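Probable glucarate dehydratase (Mycobacterium smegmatis str. MC2 155, PDB 3VDG) probably dehydrates glucarate or a related sugar acid, as a metal-dependent lyase of the enolase superfamily. Local coordinates at residues A[39-44]-A[376-381]; A[51-56]-A[420-425]. One frame throughout, in Å; residues are numbered along the deposited sequence.

In the fold
Both contacts tie the three-stranded antiparallel sheet of the N-terminal part to segments from the C-terminal half of the chain. Their centres are about 11 Å apart, on the same side of the chain's centre. Along the chain the order is 39-44, 51-56, 376-381, 420-425, so the two contacts cross. They share neighbouring strands, 30-41 and 55-65, joined by a backbone bond between Phe40 and Ala56. Asp42 of contact 1 is also hydrogen-bonded to His52 of contact 2. Helix 407-420 borders both. Contact 1 probably lies where the capping domain meets the barrel domain, whereas contact 2 probably lies within the capping domain, as in other enolase superfamily members.

Contact 1: A[39-44]-A[376-381]; sequences AFADPP and RHEDVV
Ala41 and Glu378 make the one direct hydrogen bond of this contact. The backbone N of Ala41 donates to Glu378 OE1 at 2.8 Å, with an angle of 151° at the hydrogen. The donor nitrogen lies almost in line with the CD-OE1 bond. The same OE1 also accepts from a water at 2.7 Å. That water donates to Ala41 O as well and accepts from His377 N, so it links strand end and loop at three points. It lies over one face of the His377 ring, toward the rim.

Apolar contacts flank this polar centre. Phe40 CD2 packs on Arg376 CB at 3.7 Å, so the aliphatic base of the arginine does the touching. His377 CE1 touches Ala41 CB at 3.8 Å.

Second-shell bonds hold these groups in place. The Arg376 chain bends at chi2 (86°) and chi3 (-89°), which carries its end away from the strand and back over its own loop. There NH1 donates to Glu378 O at 3.0 Å, from above the carbonyl plane, and NE bonds Trp373 O. The second carboxylate oxygen of Glu378 takes Gln416 NE2, so helix 407-420 helps fix the acid that receives the Ala41 N-H. Phe40 lies against Leu348, Ala56 and Arg58. The arrangement joins the last residues of strand 30-41 to the loop after helix 349-360, consistent with the interface between capping and barrel domains seen in the enolase superfamily.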
ATOM      1  N   ALA A  39      33.445   0.841   2.736  1.00 24.42           N
ATOM      2  CA  ALA A  39      33.671  -0.433   3.437  1.00 25.31           C
ATOM      3  C   ALA A  39      33.967  -0.125   4.891  1.00 24.91           C
ATOM      4  O   ALA A  39      34.644   0.855   5.210  1.00 26.23           O
ATOM      5  CB  ALA A  39      34.813  -1.224   2.789  1.00 24.71           C
ATOM      6  N   PHE A  40      33.426  -0.942   5.784  1.00 22.17           N
ATOM      7  CA  PHE A  40      33.639  -0.763   7.203  1.00 25.12           C
ATOM      8  C   PHE A  40      33.920  -2.120   7.854  1.00 27.29           C
ATOM      9  O   PHE A  40      33.436  -3.141   7.387  1.00 25.77           O
ATOM     10  CB  PHE A  40      32.423  -0.080   7.856  1.00 23.56           C
ATOM     11  CG  PHE A  40      31.102  -0.741   7.544  1.00 25.49           C
ATOM     12  CD1 PHE A  40      30.416  -0.437   6.382  1.00 24.48           C
ATOM     13  CD2 PHE A  40      30.525  -1.635   8.436  1.00 23.77           C
ATOM     14  CE1 PHE A  40      29.200  -1.032   6.098  1.00 22.49           C
ATOM     15  CE2 PHE A  40      29.302  -2.236   8.152  1.00 26.67           C
ATOM     16  CZ  PHE A  40      28.641  -1.931   6.979  1.00 24.10           C
ATOM     17  N   ALA A  41      34.713  -2.106   8.918  1.00 25.31           N
ATOM     18  CA  ALA A  41      35.138  -3.319   9.620  1.00 29.21           C
ATOM     19  C   ALA A  41      33.980  -4.138  10.151  1.00 34.58           C
ATOM     20  O   ALA A  41      33.001  -3.602  10.706  1.00 27.86           O
ATOM     21  CB  ALA A  41      36.094  -2.983  10.760  1.00 31.00           C
ATOM     22  N   ASP A  42      34.123  -5.450  10.001  1.00 23.06           N
ATOM     23  CA  ASP A  42      33.091  -6.415  10.414  1.00 24.86           C
ATOM     24  C   ASP A  42      33.844  -7.585  11.046  1.00 29.48           C
ATOM     25  O   ASP A  42      34.870  -8.013  10.505  1.00 24.64           O
ATOM     26  CB  ASP A  42      32.362  -6.923   9.166  1.00 22.23           C
ATOM     27  CG  ASP A  42      30.972  -7.516   9.473  1.00 41.25           C
ATOM     28  OD1 ASP A  42      30.420  -7.269  10.574  1.00 32.50           O
ATOM     29  OD2 ASP A  42      30.421  -8.209   8.585  1.00 31.08           O
ATOM     30  N   PRO A  43      33.355  -8.100  12.182  1.00 25.67           N
ATOM     31  CA  PRO A  43      34.010  -9.241  12.822  1.00 25.42           C
ATOM     32  C   PRO A  43      33.729 -10.559  12.084  1.00 25.00           C
ATOM     33  O   PRO A  43      32.870 -10.601  11.203  1.00 22.02           O
ATOM     34  CB  PRO A  43      33.352  -9.294  14.213  1.00 27.33           C
ATOM     35  CG  PRO A  43      32.564  -8.021  14.348  1.00 31.78           C
ATOM     36  CD  PRO A  43      32.195  -7.631  12.956  1.00 25.41           C
ATOM     37  N   PRO A  44      34.451 -11.636  12.447  1.00 27.51           N
ATOM     38  CA  PRO A  44      34.278 -12.908  11.747  1.00 23.68           C
ATOM     39  C   PRO A  44      33.019 -13.630  12.202  1.00 27.77           C
ATOM     40  O   PRO A  44      33.105 -14.682  12.834  1.00 23.33           O
ATOM     41  CB  PRO A  44      35.527 -13.695  12.154  1.00 23.25           C
ATOM     42  CG  PRO A  44      35.836 -13.201  13.534  1.00 23.96           C
ATOM     43  CD  PRO A  44      35.454 -11.727  13.534  1.00 23.07           C
ATOM     44  N   ARG A 376      29.116  -2.987  14.020  1.00 26.45           N
ATOM     45  CA  ARG A 376      29.984  -2.011  13.339  1.00 20.47           C
ATOM     46  C   ARG A 376      30.356  -0.892  14.300  1.00 21.85           C
ATOM     47  O   ARG A 376      29.783  -0.810  15.397  1.00 23.10           O
ATOM     48  CB  ARG A 376      29.414  -1.520  11.987  1.00 26.70           C
ATOM     49  CG  ARG A 376      27.938  -1.081  11.969  1.00 24.77           C
ATOM     50  CD  ARG A 376      27.739   0.373  12.369  1.00 25.32           C
ATOM     51  NE  ARG A 376      27.575   0.516  13.814  1.00 27.04           N
ATOM     52  CZ  ARG A 376      27.926   1.596  14.494  1.00 31.46           C
ATOM     53  NH1 ARG A 376      28.453   2.642  13.864  1.00 26.27           N
ATOM     54  NH2 ARG A 376      27.749   1.633  15.803  1.00 31.26           N
ATOM     55  N   HIS A 377      31.343  -0.072  13.933  1.00 25.62           N
ATOM     56  CA  HIS A 377      31.736   1.066  14.783  1.00 27.35           C
ATOM     57  C   HIS A 377      32.143   2.251  13.938  1.00 24.72           C
ATOM     58  O   HIS A 377      32.826   3.152  14.417  1.00 30.67           O
ATOM     59  CB  HIS A 377      32.872   0.678  15.722  1.00 30.74           C
ATOM     60  CG  HIS A 377      34.104   0.201  15.000  1.00 32.99           C
ATOM     61  ND1 HIS A 377      34.329  -1.104  14.735  1.00 38.27           N
ATOM     62  CD2 HIS A 377      35.171   0.907  14.440  1.00 38.62           C
ATOM     63  CE1 HIS A 377      35.484  -1.229  14.048  1.00 37.34           C
ATOM     64  NE2 HIS A 377      36.000   0.001  13.873  1.00 36.42           N
ATOM     65  N   GLU A 378      31.746   2.237  12.667  1.00 24.17           N
ATOM     66  CA  GLU A 378      32.009   3.329  11.719  1.00 24.38           C
ATOM     67  C   GLU A 378      30.678   3.777  11.106  1.00 26.42           C
ATOM     68  O   GLU A 378      29.681   3.051  11.177  1.00 26.93           O
ATOM     69  CB  GLU A 378      32.977   2.872  10.617  1.00 21.80           C
ATOM     70  CG  GLU A 378      34.390   2.548  11.141  1.00 29.38           C
ATOM     71  CD  GLU A 378      35.170   1.558  10.274  1.00 45.65           C
ATOM     72  OE1 GLU A 378      34.765   0.374  10.178  1.00 40.03           O
ATOM     73  OE2 GLU A 378      36.210   1.956   9.699  1.00 32.91           O
ATOM     74  N   ASP A 379      30.650   4.971  10.522  1.00 26.56           N
ATOM     75  CA  ASP A 379      29.419   5.472   9.903  1.00 28.90           C
ATOM     76  C   ASP A 379      29.747   6.590   8.925  1.00 28.52           C
ATOM     77  O   ASP A 379      30.872   7.131   8.935  1.00 28.53           O
ATOM     78  CB  ASP A 379      28.416   5.946  10.965  1.00 25.46           C
ATOM     79  CG  ASP A 379      26.960   5.929  10.455  1.00 29.22           C
ATOM     80  OD1 ASP A 379      26.725   5.756   9.242  1.00 24.19           O
ATOM     81  OD2 ASP A 379      26.047   6.096  11.269  1.00 28.65           O
ATOM     82  N   VAL A 380      28.788   6.910   8.061  1.00 22.70           N
ATOM     83  CA  VAL A 380      28.971   7.972   7.063  1.00 20.72           C
ATOM     84  C   VAL A 380      28.146   9.225   7.353  1.00 24.22           C
ATOM     85  O   VAL A 380      28.284  10.234   6.649  1.00 25.88           O
ATOM     86  CB  VAL A 380      28.631   7.511   5.624  1.00 26.51           C
ATOM     87  CG1 VAL A 380      29.610   6.443   5.149  1.00 30.49           C
ATOM     88  CG2 VAL A 380      27.202   7.005   5.547  1.00 20.28           C
ATOM     89  N   VAL A 381      27.286   9.161   8.365  1.00 25.48           N
ATOM     90  CA  VAL A 381      26.463  10.315   8.735  1.00 30.04           C
ATOM     91  C   VAL A 381      26.947  10.956  10.025  1.00 32.25           C
ATOM     92  O   VAL A 381      27.598  10.316  10.846  1.00 24.62           O
ATOM     93  CB  VAL A 381      24.955   9.964   8.864  1.00 24.64           C
ATOM     94  CG1 VAL A 381      24.457   9.353   7.561  1.00 25.29           C
ATOM     95  CG2 VAL A 381      24.691   9.033  10.051  1.00 23.72           C
TER
HETATM   96  O   HOH W   1      32.834  -0.805  11.578  1.00 26.89           O

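Contact 2: A[51-56]-A[420-425]; sequences VHQPYA and CGIRDR. With ACT (acetate ion), chain E.
This is a mainly apolar and water-bridged contact near the surface, between the segment leading into strand 55-65 and the loop that follows helix 407-420. Tyr55 and Cys420 form its outer end. Cys420 CB makes an off-centre CH-pi contact with the Tyr55 ring, 4.2 Å from its centroid. The sulfur stands obliquely to the same ring. With SG between the backbone N and the carbonyl carbon (chi1 80°), the sulfur also accepts the N-H of Ile422 at 3.3 Å, across the turn at Gly421.

Ile422 touches both Tyr55 and Gln53. Its CD1 sits at the edge of the Tyr55 ring, while CG2 touches Gln53 NE2 at 3.7 Å. The side chains of Gln53 and Ile422 lie alongside, pointing opposite ways. Water joins Gln53 NE2 to Asp424 O.

At the inner end, His52 NE2 donates to acetate OXT at 2.8 Å, almost straight at 172°, and Asn47 and His372 also bond this ion, probably a crystallisation additive. Arg425 reaches the same side through an extended chain, with NH2 3.5 Å from acetate OXT. Outside the two segments, Gln53 OE1 bonds Asp426 N, Arg425 forms a salt bridge with Asp427, and Asp42 holds His52 from its other nitrogen.

Around the contact, Tyr430 of helix 427-434 packs on Gln53 and Pro54, and Ala39 of strand 30-41 touches Tyr55 and Cys420.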
ATOM      1  N   VAL A  51      31.534 -17.249   6.599  1.00 20.58           N
ATOM      2  CA  VAL A  51      31.891 -16.326   7.670  1.00 19.44           C
ATOM      3  C   VAL A  51      31.979 -14.924   7.058  1.00 23.34           C
ATOM      4  O   VAL A  51      32.357 -14.784   5.899  1.00 21.90           O
ATOM      5  CB  VAL A  51      33.239 -16.730   8.326  1.00 23.99           C
ATOM      6  CG1 VAL A  51      34.367 -16.758   7.295  1.00 27.02           C
ATOM      7  CG2 VAL A  51      33.593 -15.800   9.474  1.00 22.58           C
ATOM      8  N   HIS A  52      31.611 -13.884   7.807  1.00 22.77           N
ATOM      9  CA  HIS A  52      31.685 -12.519   7.233  1.00 23.34           C
ATOM     10  C   HIS A  52      33.095 -12.151   6.902  1.00 24.98           C
ATOM     11  O   HIS A  52      34.006 -12.457   7.662  1.00 25.15           O
ATOM     12  CB  HIS A  52      31.150 -11.485   8.208  1.00 23.88           C
ATOM     13  CG  HIS A  52      29.653 -11.501   8.344  1.00 28.73           C
ATOM     14  ND1 HIS A  52      28.954 -10.414   8.710  1.00 26.70           N
ATOM     15  CD2 HIS A  52      28.730 -12.508   8.118  1.00 26.46           C
ATOM     16  CE1 HIS A  52      27.638 -10.713   8.729  1.00 31.22           C
ATOM     17  NE2 HIS A  52      27.503 -11.998   8.379  1.00 26.22           N
ATOM     18  N   GLN A  53      33.278 -11.458   5.781  1.00 24.67           N
ATOM     19  CA  GLN A  53      34.565 -10.842   5.422  1.00 23.96           C
ATOM     20  C   GLN A  53      34.968  -9.743   6.413  1.00 27.91           C
ATOM     21  O   GLN A  53      34.121  -9.233   7.146  1.00 24.37           O
ATOM     22  CB  GLN A  53      34.455 -10.284   4.004  1.00 22.19           C
ATOM     23  CG  GLN A  53      34.571 -11.370   2.943  1.00 26.19           C
ATOM     24  CD  GLN A  53      33.917 -10.988   1.630  1.00 29.50           C
ATOM     25  OE1 GLN A  53      32.727 -10.683   1.578  1.00 30.99           O
ATOM     26  NE2 GLN A  53      34.681 -11.027   0.568  1.00 25.62           N
ATOM     27  N   PRO A  54      36.267  -9.393   6.470  1.00 24.77           N
ATOM     28  CA  PRO A  54      36.714  -8.369   7.438  1.00 28.43           C
ATOM     29  C   PRO A  54      36.170  -6.953   7.175  1.00 23.68           C
ATOM     30  O   PRO A  54      36.247  -6.091   8.054  1.00 25.53           O
ATOM     31  CB  PRO A  54      38.246  -8.375   7.305  1.00 28.41           C
ATOM     32  CG  PRO A  54      38.556  -9.185   6.093  1.00 30.70           C
ATOM     33  CD  PRO A  54      37.389 -10.088   5.825  1.00 26.13           C
ATOM     34  N   TYR A  55      35.684  -6.705   5.965  1.00 25.91           N
ATOM     35  CA  TYR A  55      34.920  -5.483   5.686  1.00 25.20           C
ATOM     36  C   TYR A  55      33.604  -5.817   5.001  1.00 24.20           C
ATOM     37  O   TYR A  55      33.541  -6.681   4.112  1.00 25.95           O
ATOM     38  CB  TYR A  55      35.712  -4.522   4.807  1.00 22.03           C
ATOM     39  CG  TYR A  55      37.002  -4.137   5.451  1.00 27.17           C
ATOM     40  CD1 TYR A  55      37.067  -3.038   6.297  1.00 26.66           C
ATOM     41  CD2 TYR A  55      38.146  -4.911   5.273  1.00 29.43           C
ATOM     42  CE1 TYR A  55      38.253  -2.686   6.922  1.00 32.74           C
ATOM     43  CE2 TYR A  55      39.338  -4.571   5.895  1.00 35.80           C
ATOM     44  CZ  TYR A  55      39.379  -3.466   6.723  1.00 42.60           C
ATOM     45  OH  TYR A  55      40.544  -3.116   7.345  1.00 42.84           O
ATOM     46  N   ALA A  56      32.562  -5.111   5.424  1.00 23.86           N
ATOM     47  CA  ALA A  56      31.258  -5.167   4.781  1.00 23.48           C
ATOM     48  C   ALA A  56      31.200  -3.984   3.801  1.00 25.51           C
ATOM     49  O   ALA A  56      31.773  -2.926   4.088  1.00 28.20           O
ATOM     50  CB  ALA A  56      30.171  -5.031   5.838  1.00 21.40           C
ATOM     51  N   CYS A 420      40.797  -2.028   0.711  1.00 34.59           N
ATOM     52  CA  CYS A 420      40.542  -3.358   1.272  1.00 36.74           C
ATOM     53  C   CYS A 420      40.488  -4.422   0.177  1.00 35.42           C
ATOM     54  O   CYS A 420      40.565  -5.608   0.470  1.00 36.33           O
ATOM     55  CB  CYS A 420      39.231  -3.391   2.068  1.00 33.22           C
ATOM     56  SG  CYS A 420      37.763  -3.530   1.006  1.00 40.05           S
ATOM     57  N   GLY A 421      40.321  -3.991  -1.070  1.00 30.55           N
ATOM     58  CA  GLY A 421      40.285  -4.893  -2.217  1.00 41.73           C
ATOM     59  C   GLY A 421      39.021  -5.712  -2.427  1.00 53.09           C
ATOM     60  O   GLY A 421      38.858  -6.329  -3.478  1.00 43.00           O
ATOM     61  N   ILE A 422      38.123  -5.736  -1.443  1.00 30.18           N
ATOM     62  CA  ILE A 422      36.872  -6.506  -1.579  1.00 27.16           C
ATOM     63  C   ILE A 422      35.885  -5.791  -2.509  1.00 30.16           C
ATOM     64  O   ILE A 422      35.639  -4.596  -2.348  1.00 33.30           O
ATOM     65  CB  ILE A 422      36.217  -6.759  -0.206  1.00 29.85           C
ATOM     66  CG1 ILE A 422      37.133  -7.608   0.667  1.00 30.20           C
ATOM     67  CG2 ILE A 422      34.884  -7.482  -0.367  1.00 24.65           C
ATOM     68  CD1 ILE A 422      36.777  -7.553   2.133  1.00 30.09           C
ATOM     69  N   ARG A 423      35.329  -6.521  -3.478  1.00 27.15           N
ATOM     70  CA  ARG A 423      34.438  -5.932  -4.481  1.00 29.53           C
ATOM     71  C   ARG A 423      33.028  -6.547  -4.489  1.00 34.59           C
ATOM     72  O   ARG A 423      32.112  -6.002  -5.099  1.00 29.54           O
ATOM     73  CB  ARG A 423      35.065  -6.025  -5.888  1.00 27.72           C
ATOM     74  CG  ARG A 423      36.341  -5.206  -6.052  1.00 35.44           C
ATOM     75  CD  ARG A 423      36.072  -3.749  -5.676  1.00 39.76           C
ATOM     76  NE  ARG A 423      37.249  -2.884  -5.713  1.00 35.21           N
ATOM     77  CZ  ARG A 423      37.883  -2.442  -4.634  1.00 34.09           C
ATOM     78  NH1 ARG A 423      37.455  -2.787  -3.425  1.00 28.33           N
ATOM     79  NH2 ARG A 423      38.934  -1.635  -4.761  1.00 35.90           N
ATOM     80  N   ASP A 424      32.868  -7.698  -3.846  1.00 26.45           N
ATOM     81  CA  ASP A 424      31.561  -8.366  -3.731  1.00 30.73           C
ATOM     82  C   ASP A 424      31.435  -9.013  -2.350  1.00 33.78           C
ATOM     83  O   ASP A 424      32.421  -9.513  -1.812  1.00 26.22           O
ATOM     84  CB  ASP A 424      31.414  -9.457  -4.798  1.00 30.46           C
ATOM     85  CG  ASP A 424      31.393  -8.894  -6.207  1.00 52.73           C
ATOM     86  OD1 ASP A 424      30.329  -8.402  -6.653  1.00 38.54           O
ATOM     87  OD2 ASP A 424      32.443  -8.953  -6.874  1.00 52.71           O
ATOM     88  N   ARG A 425      30.243  -8.996  -1.758  1.00 25.08           N
ATOM     89  CA  ARG A 425      30.050  -9.776  -0.550  1.00 25.13           C
ATOM     90  C   ARG A 425      30.166 -11.266  -0.904  1.00 27.92           C
ATOM     91  O   ARG A 425      29.526 -11.736  -1.835  1.00 27.24           O
ATOM     92  CB  ARG A 425      28.695  -9.509   0.091  1.00 30.41           C
ATOM     93  CG  ARG A 425      28.538 -10.334   1.351  1.00 30.72           C
ATOM     94  CD  ARG A 425      27.187 -10.176   2.025  1.00 36.57           C
ATOM     95  NE  ARG A 425      27.075 -11.150   3.117  1.00 26.47           N
ATOM     96  CZ  ARG A 425      26.001 -11.299   3.878  1.00 51.57           C
ATOM     97  NH1 ARG A 425      24.930 -10.527   3.686  1.00 28.44           N
ATOM     98  NH2 ARG A 425      26.008 -12.220   4.830  1.00 27.86           N
TER
HETATM   99  C   ACT E 504      24.191 -12.573   8.095  1.00 40.25           C
HETATM  100  O   ACT E 504      24.382 -11.356   8.360  1.00 29.73           O
HETATM  101  OXT ACT E 504      25.149 -13.366   7.981  1.00 27.43           O
HETATM  102  CH3 ACT E 504      22.797 -13.107   7.906  1.00 31.56           C
HETATM  103  O   HOH W   2      34.814 -10.873  -2.593  1.00 38.56           O